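Local coordinates for protein enoyl-CoA hydratase subunit II (Geobacillus kaustophilus, PDB 2EJ5) that probably hydrates the double bond of enoyl-CoA thioesters, as an enoyl-CoA hydratase of the crotonase family, perhaps in phenylacetic acid catabolism, at residues Met1-Val9 and Gln30-Gln41; Pro46-Thr54 and Ala193-Thr201. All coordinates share one frame; numbering follows the deposited sequence.

Interaction 1: residues Met1-Val9 and Gln30-Gln41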
loop_
_atom_site.group_PDB
_atom_site.type_symbol
_atom_site.label_atom_id
_atom_site.label_comp_id
_atom_site.label_asym_id
_atom_site.label_seq_id
_atom_site.Cartn_x
_atom_site.Cartn_y
_atom_site.Cartn_z
ATOM N N MET A 1 29.432 -21.753 21.927
ATOM C CA MET A 1 28.846 -20.515 21.327
ATOM C C MET A 1 27.715 -20.896 20.351
ATOM O O MET A 1 27.320 -22.062 20.295
ATOM C CB MET A 1 29.949 -19.689 20.607
ATOM C CG MET A 1 31.071 -19.133 21.523
ATOM S SD MET A 1 30.471 -18.290 23.025
ATOM C CE MET A 1 31.966 -18.287 24.038
ATOM N N TYR A 2 27.196 -19.919 19.598
ATOM C CA TYR A 2 26.362 -20.210 18.430
ATOM C C TYR A 2 27.278 -20.784 17.358
ATOM O O TYR A 2 28.443 -20.409 17.290
ATOM C CB TYR A 2 25.699 -18.922 17.888
ATOM C CG TYR A 2 24.605 -18.303 18.764
ATOM C CD1 TYR A 2 23.428 -19.003 19.058
ATOM C CD2 TYR A 2 24.734 -17.017 19.253
ATOM C CE1 TYR A 2 22.425 -18.437 19.850
ATOM C CE2 TYR A 2 23.731 -16.432 20.028
ATOM C CZ TYR A 2 22.589 -17.148 20.320
ATOM O OH TYR A 2 21.614 -16.569 21.079
ATOM N N GLU A 3 26.760 -21.664 16.506
ATOM C CA GLU A 3 27.593 -22.330 15.486
ATOM C C GLU A 3 27.322 -21.930 14.047
ATOM O O GLU A 3 28.210 -22.050 13.196
ATOM C CB GLU A 3 27.439 -23.838 15.602
ATOM C CG GLU A 3 27.357 -24.295 17.025
ATOM C CD GLU A 3 27.236 -25.783 17.153
ATOM O OE1 GLU A 3 27.649 -26.283 18.215
ATOM O OE2 GLU A 3 26.729 -26.437 16.199
ATOM N N THR A 4 26.090 -21.493 13.755
ATOM C CA THR A 4 25.743 -21.119 12.380
ATOM C C THR A 4 25.612 -19.601 12.222
ATOM O O THR A 4 25.518 -19.107 11.110
ATOM C CB THR A 4 24.431 -21.765 11.914
ATOM O OG1 THR A 4 23.357 -21.260 12.719
ATOM C CG2 THR A 4 24.508 -23.302 12.028
ATOM N N ILE A 5 25.578 -18.896 13.343
ATOM C CA ILE A 5 25.586 -17.439 13.348
ATOM C C ILE A 5 26.610 -16.936 14.355
ATOM O O ILE A 5 27.114 -17.701 15.214
ATOM C CB ILE A 5 24.190 -16.848 13.715
ATOM C CG1 ILE A 5 23.925 -16.991 15.214
ATOM C CG2 ILE A 5 23.063 -17.492 12.840
ATOM C CD1 ILE A 5 22.785 -16.163 15.717
ATOM N N ARG A 6 26.885 -15.643 14.247
ATOM C CA ARG A 6 27.723 -14.896 15.168
ATOM C C ARG A 6 26.825 -13.815 15.754
ATOM O O ARG A 6 26.065 -13.146 15.028
ATOM C CB ARG A 6 28.936 -14.311 14.416
ATOM C CG ARG A 6 30.120 -13.874 15.274
ATOM C CD ARG A 6 31.405 -13.772 14.389
ATOM N NE ARG A 6 31.338 -12.669 13.431
ATOM C CZ ARG A 6 31.769 -12.721 12.169
ATOM N NH1 ARG A 6 32.288 -13.840 11.665
ATOM N NH2 ARG A 6 31.644 -11.645 11.395
ATOM N N TYR A 7 26.872 -13.697 17.079
ATOM C CA TYR A 7 26.128 -12.697 17.796
ATOM C C TYR A 7 27.121 -11.949 18.654
ATOM O O TYR A 7 27.773 -12.542 19.510
ATOM C CB TYR A 7 25.035 -13.345 18.650
ATOM C CG TYR A 7 24.195 -12.370 19.435
ATOM C CD1 TYR A 7 23.143 -11.652 18.827
ATOM C CD2 TYR A 7 24.433 -12.160 20.784
ATOM C CE1 TYR A 7 22.374 -10.754 19.561
ATOM C CE2 TYR A 7 23.687 -11.256 21.507
ATOM C CZ TYR A 7 22.645 -10.560 20.898
ATOM O OH TYR A 7 21.891 -9.690 21.660
ATOM N N GLU A 8 27.250 -10.652 18.399
ATOM C CA GLU A 8 28.234 -9.820 19.074
ATOM C C GLU A 8 27.608 -8.448 19.306
ATOM O O GLU A 8 27.133 -7.818 18.365
ATOM C CB GLU A 8 29.463 -9.704 18.172
ATOM C CG GLU A 8 30.734 -9.233 18.858
ATOM C CD GLU A 8 31.935 -9.227 17.917
ATOM O OE1 GLU A 8 32.008 -10.073 16.975
ATOM O OE2 GLU A 8 32.819 -8.361 18.125
ATOM N N VAL A 9 27.550 -8.015 20.557
ATOM C CA VAL A 9 27.157 -6.654 20.862
ATOM C C VAL A 9 28.420 -5.753 20.807
ATOM O O VAL A 9 29.426 -6.023 21.477
ATOM C CB VAL A 9 26.408 -6.545 22.226
ATOM C CG1 VAL A 9 26.006 -5.099 22.553
ATOM C CG2 VAL A 9 25.160 -7.437 22.241
ATOM N N GLN A 30 19.263 -25.562 12.786
ATOM C CA GLN A 30 19.910 -24.860 13.890
ATOM C C GLN A 30 20.188 -23.360 13.628
ATOM O O GLN A 30 20.195 -22.599 14.578
ATOM C CB GLN A 30 21.142 -25.596 14.463
ATOM C CG GLN A 30 22.456 -25.405 13.749
ATOM C CD GLN A 30 23.610 -26.086 14.485
ATOM O OE1 GLN A 30 24.086 -25.610 15.542
ATOM N NE2 GLN A 30 24.066 -27.208 13.935
ATOM N N MET A 31 20.402 -22.958 12.376
ATOM C CA MET A 31 20.469 -21.523 12.035
ATOM C C MET A 31 19.142 -20.884 12.373
ATOM O O MET A 31 19.120 -19.838 12.982
ATOM C CB MET A 31 20.834 -21.246 10.573
ATOM C CG MET A 31 21.040 -19.706 10.284
ATOM S SD MET A 31 21.308 -19.159 8.592
ATOM C CE MET A 31 21.205 -17.453 8.963
ATOM N N ASN A 32 18.046 -21.519 11.965
ATOM C CA ASN A 32 16.719 -21.048 12.335
ATOM C C ASN A 32 16.579 -20.907 13.829
ATOM O O ASN A 32 16.099 -19.903 14.314
ATOM C CB ASN A 32 15.614 -21.965 11.775
ATOM C CG ASN A 32 15.380 -21.745 10.326
ATOM O OD1 ASN A 32 15.155 -20.607 9.886
ATOM N ND2 ASN A 32 15.444 -22.814 9.547
ATOM N N ALA A 33 16.985 -21.946 14.565
ATOM C CA ALA A 33 16.874 -21.934 15.990
ATOM C C ALA A 33 17.766 -20.895 16.664
ATOM O O ALA A 33 17.380 -20.317 17.680
ATOM C CB ALA A 33 17.185 -23.331 16.543
ATOM N N GLU A 34 18.974 -20.707 16.141
ATOM C CA GLU A 34 19.930 -19.767 16.764
ATOM C C GLU A 34 19.482 -18.327 16.523
ATOM O O GLU A 34 19.536 -17.505 17.413
ATOM C CB GLU A 34 21.352 -20.000 16.246
ATOM C CG GLU A 34 21.898 -21.400 16.651
ATOM C CD GLU A 34 23.320 -21.653 16.205
ATOM O OE1 GLU A 34 23.746 -21.071 15.180
ATOM O OE2 GLU A 34 24.014 -22.462 16.892
ATOM N N VAL A 35 18.994 -18.044 15.317
ATOM C CA VAL A 35 18.527 -16.689 15.001
ATOM C C VAL A 35 17.373 -16.316 15.927
ATOM O O VAL A 35 17.350 -15.210 16.454
ATOM C CB VAL A 35 18.167 -16.554 13.524
ATOM C CG1 VAL A 35 17.366 -15.237 13.268
ATOM C CG2 VAL A 35 19.438 -16.579 12.641
ATOM N N THR A 36 16.454 -17.267 16.163
ATOM C CA THR A 36 15.308 -17.076 17.058
ATOM C C THR A 36 15.772 -16.687 18.446
ATOM O O THR A 36 15.341 -15.669 18.996
ATOM C CB THR A 36 14.381 -18.359 17.140
ATOM O OG1 THR A 36 13.879 -18.684 15.840
ATOM C CG2 THR A 36 13.184 -18.155 18.052
ATOM N N LYS A 37 16.626 -17.525 19.026
ATOM C CA LYS A 37 17.229 -17.271 20.344
ATOM C C LYS A 37 17.951 -15.911 20.445
ATOM O O LYS A 37 17.771 -15.183 21.419
ATOM C CB LYS A 37 18.205 -18.413 20.670
ATOM C CG LYS A 37 18.762 -18.371 22.100
ATOM C CD LYS A 37 19.444 -19.697 22.443
ATOM C CE LYS A 37 20.066 -19.685 23.841
ATOM N NZ LYS A 37 21.196 -18.695 23.942
ATOM N N ALA A 38 18.747 -15.592 19.431
ATOM C CA ALA A 38 19.531 -14.356 19.385
ATOM C C ALA A 38 18.587 -13.140 19.336
ATOM O O ALA A 38 18.811 -12.160 20.027
ATOM C CB ALA A 38 20.426 -14.370 18.175
ATOM N N LEU A 39 17.512 -13.222 18.525
ATOM C CA LEU A 39 16.552 -12.107 18.446
ATOM C C LEU A 39 15.882 -11.891 19.757
ATOM O O LEU A 39 15.653 -10.773 20.153
ATOM C CB LEU A 39 15.488 -12.316 17.364
ATOM C CG LEU A 39 15.969 -12.264 15.914
ATOM C CD1 LEU A 39 14.817 -12.645 14.988
ATOM C CD2 LEU A 39 16.663 -10.912 15.509
ATOM N N LYS A 40 15.561 -12.977 20.460
ATOM C CA LYS A 40 14.876 -12.851 21.741
ATOM C C LYS A 40 15.869 -12.288 22.776
ATOM O O LYS A 40 15.488 -11.493 23.617
ATOM C CB LYS A 40 14.274 -14.213 22.186
ATOM C CG LYS A 40 13.176 -14.779 21.240
ATOM C CD LYS A 40 12.767 -16.213 21.621
ATOM C CE LYS A 40 11.522 -16.696 20.830
ATOM N NZ LYS A 40 11.051 -18.130 21.155
ATOM N N GLN A 41 17.130 -12.680 22.655
ATOM C CA GLN A 41 18.242 -12.194 23.504
ATOM C C GLN A 41 18.359 -10.663 23.342
ATOM O O GLN A 41 18.213 -9.903 24.310
ATOM C CB GLN A 41 19.529 -12.892 23.058
ATOM C CG GLN A 41 20.799 -12.722 23.922
ATOM C CD GLN A 41 21.869 -13.814 23.605
ATOM O OE1 GLN A 41 21.611 -14.768 22.832
ATOM N NE2 GLN A 41 23.074 -13.672 24.204
#

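Interaction 2: residues Pro46-Thr54 and Ala193-Thr201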
loop_
_atom_site.group_PDB
_atom_site.type_symbol
_atom_site.label_atom_id
_atom_site.label_comp_id
_atom_site.label_asym_id
_atom_site.label_seq_id
_atom_site.Cartn_x
_atom_site.Cartn_y
_atom_site.Cartn_z
ATOM N N PRO A 46 18.717 -4.866 27.836
ATOM C CA PRO A 46 18.598 -3.413 27.961
ATOM C C PRO A 46 19.783 -2.642 27.375
ATOM O O PRO A 46 19.685 -1.430 27.139
ATOM C CB PRO A 46 18.561 -3.205 29.482
ATOM C CG PRO A 46 19.302 -4.371 30.036
ATOM C CD PRO A 46 18.826 -5.502 29.167
ATOM N N ASN A 47 20.883 -3.329 27.125
ATOM C CA ASN A 47 22.042 -2.667 26.561
ATOM C C ASN A 47 21.987 -2.648 25.032
ATOM O O ASN A 47 22.726 -1.903 24.414
ATOM C CB ASN A 47 23.343 -3.313 27.036
ATOM C CG ASN A 47 24.592 -2.556 26.553
ATOM O OD1 ASN A 47 24.752 -1.343 26.788
ATOM N ND2 ASN A 47 25.456 -3.263 25.854
ATOM N N VAL A 48 21.109 -3.472 24.443
ATOM C CA VAL A 48 20.963 -3.554 22.986
ATOM C C VAL A 48 19.893 -2.552 22.553
ATOM O O VAL A 48 18.761 -2.590 23.049
ATOM C CB VAL A 48 20.590 -5.006 22.509
ATOM C CG1 VAL A 48 20.245 -5.029 20.974
ATOM C CG2 VAL A 48 21.737 -5.964 22.793
ATOM N N ARG A 49 20.271 -1.613 21.682
ATOM C CA ARG A 49 19.328 -0.598 21.201
ATOM C C ARG A 49 19.112 -0.658 19.687
ATOM O O ARG A 49 18.305 0.084 19.164
ATOM C CB ARG A 49 19.751 0.807 21.661
ATOM C CG ARG A 49 19.519 1.038 23.190
ATOM C CD ARG A 49 20.271 2.253 23.680
ATOM N NE ARG A 49 19.569 3.483 23.322
ATOM C CZ ARG A 49 20.071 4.696 23.496
ATOM N NH1 ARG A 49 21.318 4.833 24.002
ATOM N NH2 ARG A 49 19.365 5.763 23.127
ATOM N N CYS A 50 19.847 -1.521 18.994
ATOM C CA CYS A 50 19.680 -1.731 17.564
ATOM C C CYS A 50 20.170 -3.106 17.228
ATOM O O CYS A 50 21.076 -3.640 17.896
ATOM C CB CYS A 50 20.480 -0.706 16.735
ATOM S SG CYS A 50 20.125 -0.695 14.916
ATOM N N VAL A 51 19.594 -3.701 16.203
ATOM C CA VAL A 51 20.078 -4.995 15.747
ATOM C C VAL A 51 20.467 -4.900 14.305
ATOM O O VAL A 51 19.762 -4.292 13.502
ATOM C CB VAL A 51 19.018 -6.149 15.931
ATOM C CG1 VAL A 51 19.562 -7.480 15.392
ATOM C CG2 VAL A 51 18.665 -6.302 17.398
ATOM N N VAL A 52 21.594 -5.506 13.956
ATOM C CA VAL A 52 21.969 -5.598 12.556
ATOM C C VAL A 52 22.044 -7.054 12.166
ATOM O O VAL A 52 22.743 -7.830 12.798
ATOM C CB VAL A 52 23.337 -4.895 12.252
ATOM C CG1 VAL A 52 23.737 -5.043 10.742
ATOM C CG2 VAL A 52 23.278 -3.437 12.645
ATOM N N ILE A 53 21.357 -7.421 11.098
ATOM C CA ILE A 53 21.515 -8.766 10.505
ATOM C C ILE A 53 22.250 -8.622 9.174
ATOM O O ILE A 53 21.863 -7.822 8.311
ATOM C CB ILE A 53 20.119 -9.420 10.274
ATOM C CG1 ILE A 53 19.341 -9.421 11.592
ATOM C CG2 ILE A 53 20.259 -10.775 9.553
ATOM C CD1 ILE A 53 17.932 -10.095 11.580
ATOM N N THR A 54 23.331 -9.389 9.011
ATOM C CA THR A 54 24.129 -9.357 7.801
ATOM C C THR A 54 24.672 -10.757 7.549
ATOM O O THR A 54 24.584 -11.613 8.426
ATOM C CB THR A 54 25.281 -8.323 7.920
ATOM O OG1 THR A 54 25.815 -8.068 6.630
ATOM C CG2 THR A 54 26.386 -8.806 8.827
ATOM N N ALA A 193 23.600 2.002 12.020
ATOM C CA ALA A 193 23.243 1.261 13.223
ATOM C C ALA A 193 23.542 2.042 14.506
ATOM O O ALA A 193 22.710 2.088 15.411
ATOM C CB ALA A 193 23.917 -0.116 13.246
ATOM N N GLU A 194 24.697 2.704 14.580
ATOM C CA GLU A 194 24.972 3.475 15.774
ATOM C C GLU A 194 24.066 4.651 15.874
ATOM O O GLU A 194 23.598 4.959 16.946
ATOM C CB GLU A 194 26.451 3.853 15.872
ATOM C CG GLU A 194 27.290 2.552 15.973
ATOM C CD GLU A 194 28.766 2.785 16.214
ATOM O OE1 GLU A 194 29.254 3.920 15.947
ATOM O OE2 GLU A 194 29.420 1.799 16.639
ATOM N N ARG A 195 23.734 5.258 14.743
ATOM C CA ARG A 195 22.794 6.360 14.769
ATOM C C ARG A 195 21.431 5.930 15.338
ATOM O O ARG A 195 20.861 6.644 16.141
ATOM C CB ARG A 195 22.647 6.960 13.376
ATOM C CG ARG A 195 21.399 7.733 13.209
ATOM C CD ARG A 195 21.253 8.253 11.784
ATOM N NE ARG A 195 20.163 9.230 11.725
ATOM C CZ ARG A 195 19.564 9.628 10.603
ATOM N NH1 ARG A 195 19.938 9.131 9.421
ATOM N NH2 ARG A 195 18.589 10.523 10.666
ATOM N N LEU A 196 20.917 4.759 14.934
ATOM C CA LEU A 196 19.655 4.239 15.513
ATOM C C LEU A 196 19.810 3.876 16.985
ATOM O O LEU A 196 18.908 4.147 17.806
ATOM C CB LEU A 196 19.211 2.995 14.762
ATOM C CG LEU A 196 18.586 3.257 13.382
ATOM C CD1 LEU A 196 18.602 1.972 12.585
ATOM C CD2 LEU A 196 17.152 3.716 13.605
ATOM N N SER A 197 20.972 3.288 17.321
ATOM C CA SER A 197 21.224 2.839 18.708
ATOM C C SER A 197 21.280 4.003 19.714
ATOM O O SER A 197 21.206 3.797 20.944
ATOM C CB SER A 197 22.473 1.949 18.770
ATOM O OG SER A 197 23.644 2.751 18.882
ATOM N N ALA A 198 21.370 5.231 19.179
ATOM C CA ALA A 198 21.388 6.440 19.989
ATOM C C ALA A 198 20.023 7.107 20.139
ATOM O O ALA A 198 19.872 8.054 20.910
ATOM C CB ALA A 198 22.406 7.465 19.400
ATOM N N MET A 199 19.025 6.619 19.396
ATOM C CA MET A 199 17.700 7.235 19.400
ATOM C C MET A 199 16.873 6.694 20.570
ATOM O O MET A 199 17.330 5.755 21.262
ATOM C CB MET A 199 17.003 6.926 18.044
ATOM C CG MET A 199 17.750 7.438 16.829
ATOM S SD MET A 199 16.660 7.521 15.389
ATOM C CE MET A 199 15.702 8.997 15.806
ATOM N N PRO A 200 15.685 7.283 20.832
ATOM C CA PRO A 200 14.811 6.815 21.937
ATOM C C PRO A 200 14.221 5.439 21.642
ATOM O O PRO A 200 13.126 5.314 21.092
ATOM C CB PRO A 200 13.689 7.857 21.975
ATOM C CG PRO A 200 14.253 9.046 21.280
ATOM C CD PRO A 200 15.087 8.450 20.160
ATOM N N THR A 201 14.982 4.420 21.992
ATOM C CA THR A 201 14.659 3.046 21.685
ATOM C C THR A 201 13.233 2.617 22.114
ATOM O O THR A 201 12.582 1.846 21.401
ATOM C CB THR A 201 15.718 2.160 22.379
ATOM O OG1 THR A 201 17.002 2.762 22.152
ATOM C CG2 THR A 201 15.689 0.759 21.813
HETATM O O HOH W 1 17.328 2.528 19.413
#

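Interaction 1: residues Met1-Val9 and Gln30-Gln41
T4 brings its CA within 5.3 Å of the CA of M31, just before strand 5-9, which runs nearly parallel to helix 30-41; their axes differ by 12° and approach to 9.3 Å. Between them, I5 lays CG2 against V35 CG2 (3.7 Å) and M31 CG, and CD1 against A38 CB. I5 CD1 also lies over the rim of one face of the Y2 ring, which slides past the E34 stem in the opposite direction, with Y2 CD1 3.6 Å from E34 CB. Y2 OH donates to Q41 OE1 (2.5 Å), nearly along the C=O axis, while K37 CD borders the ring edge. Further along the strand, Y7 CD1 touches A38 CB, and the Q41 amide lies obliquely by the ring's CE2. With CG anti to its carbonyl carbon (chi1 -65°), E34 extends its chain toward E3-I5, bringing its carboxylate to their backbone N-H groups. E34 OE2 accepts from E3 N (2.9 Å) almost straight, and E34 OE1 takes T4 N (2.8 Å) on its syn lone pair, with a weak third bond from I5 N. T4 OG1 also donates to E34 OE1, though the modelled length is doubtfully short. Replacing E34 by an alanine would remove the carboxylate, and the E3 and T4 amides would probably lose their acceptor. By joining successive N-H groups, this one side chain probably fixes the approach to the strand relative to the helix.

Interaction 2: residues Pro46-Thr54 and Ala193-Thr201
V52 CG2 presses on A193 CB at 3.4 Å, tighter than ordinary van der Waals contact, in the buried centre where a strand of the crotonase-fold sheet meets the last turns of helix 185-197. Strand 50-54 and helix 193-197 run roughly antiparallel, at 156°, and their axes close to 8.1 Å. Next to this pair C50, with SG anti to its backbone N (chi1 -170°), sets its sulfur SG 3.8 Å from L196 CB, while its CB touches S197 CB. V98 of the neighbouring strand 97-101 packs on both C50 and L196, and V160 of a second subunit touches L196, so the apolar patch reaches the subunit interface.

Outward from C50 the contact turns polar around R49, next to C50, which lies where the helix gives way to the loop leading to helix 201-216. A bend at chi3 (78°) turns its guanidinium so that R49 NE donates to T201 OG1, 2.9 Å away, almost exactly within the guanidinium plane. R49 NH2 donates to M199 O (2.8 Å) from above that carbonyl's plane. S197 O instead sits over one face, 2.9 Å from R49 CZ, at angles too poor for a hydrogen bond. NH2 also makes a weak bond to F254 O near the C-terminus. The buried cation therefore faces backbone carbonyls and a hydroxyl, which probably offset part of the cost of burying its charge. At the guanidinium edge T201 OG1 accepts from NE and donates to a water, and this water oxygen donates in turn to L196 O and, at 2.6 Å, to R49 O.

Both contacts set a helix against the same mixed sheet, but on different strands: interaction 1 uses the outermost strand 5-10, interaction 2 the inner strand 50-55 and its lead-in. Interaction 1 is partly buried, untouched by any other subunit, and relies on a carboxylate reading backbone N-H groups; interaction 2 is almost wholly buried, borders a second subunit, and relies on an arginine donating to a hydroxyl and a backbone carbonyl. The two polar schemes are thus opposite in charge. Their centres lie about 17 Å apart, yet they meet directly: V9 and Y7 of 1-9 pack on V48 of 46-54, and L39 of the helix in interaction 1 touches I53.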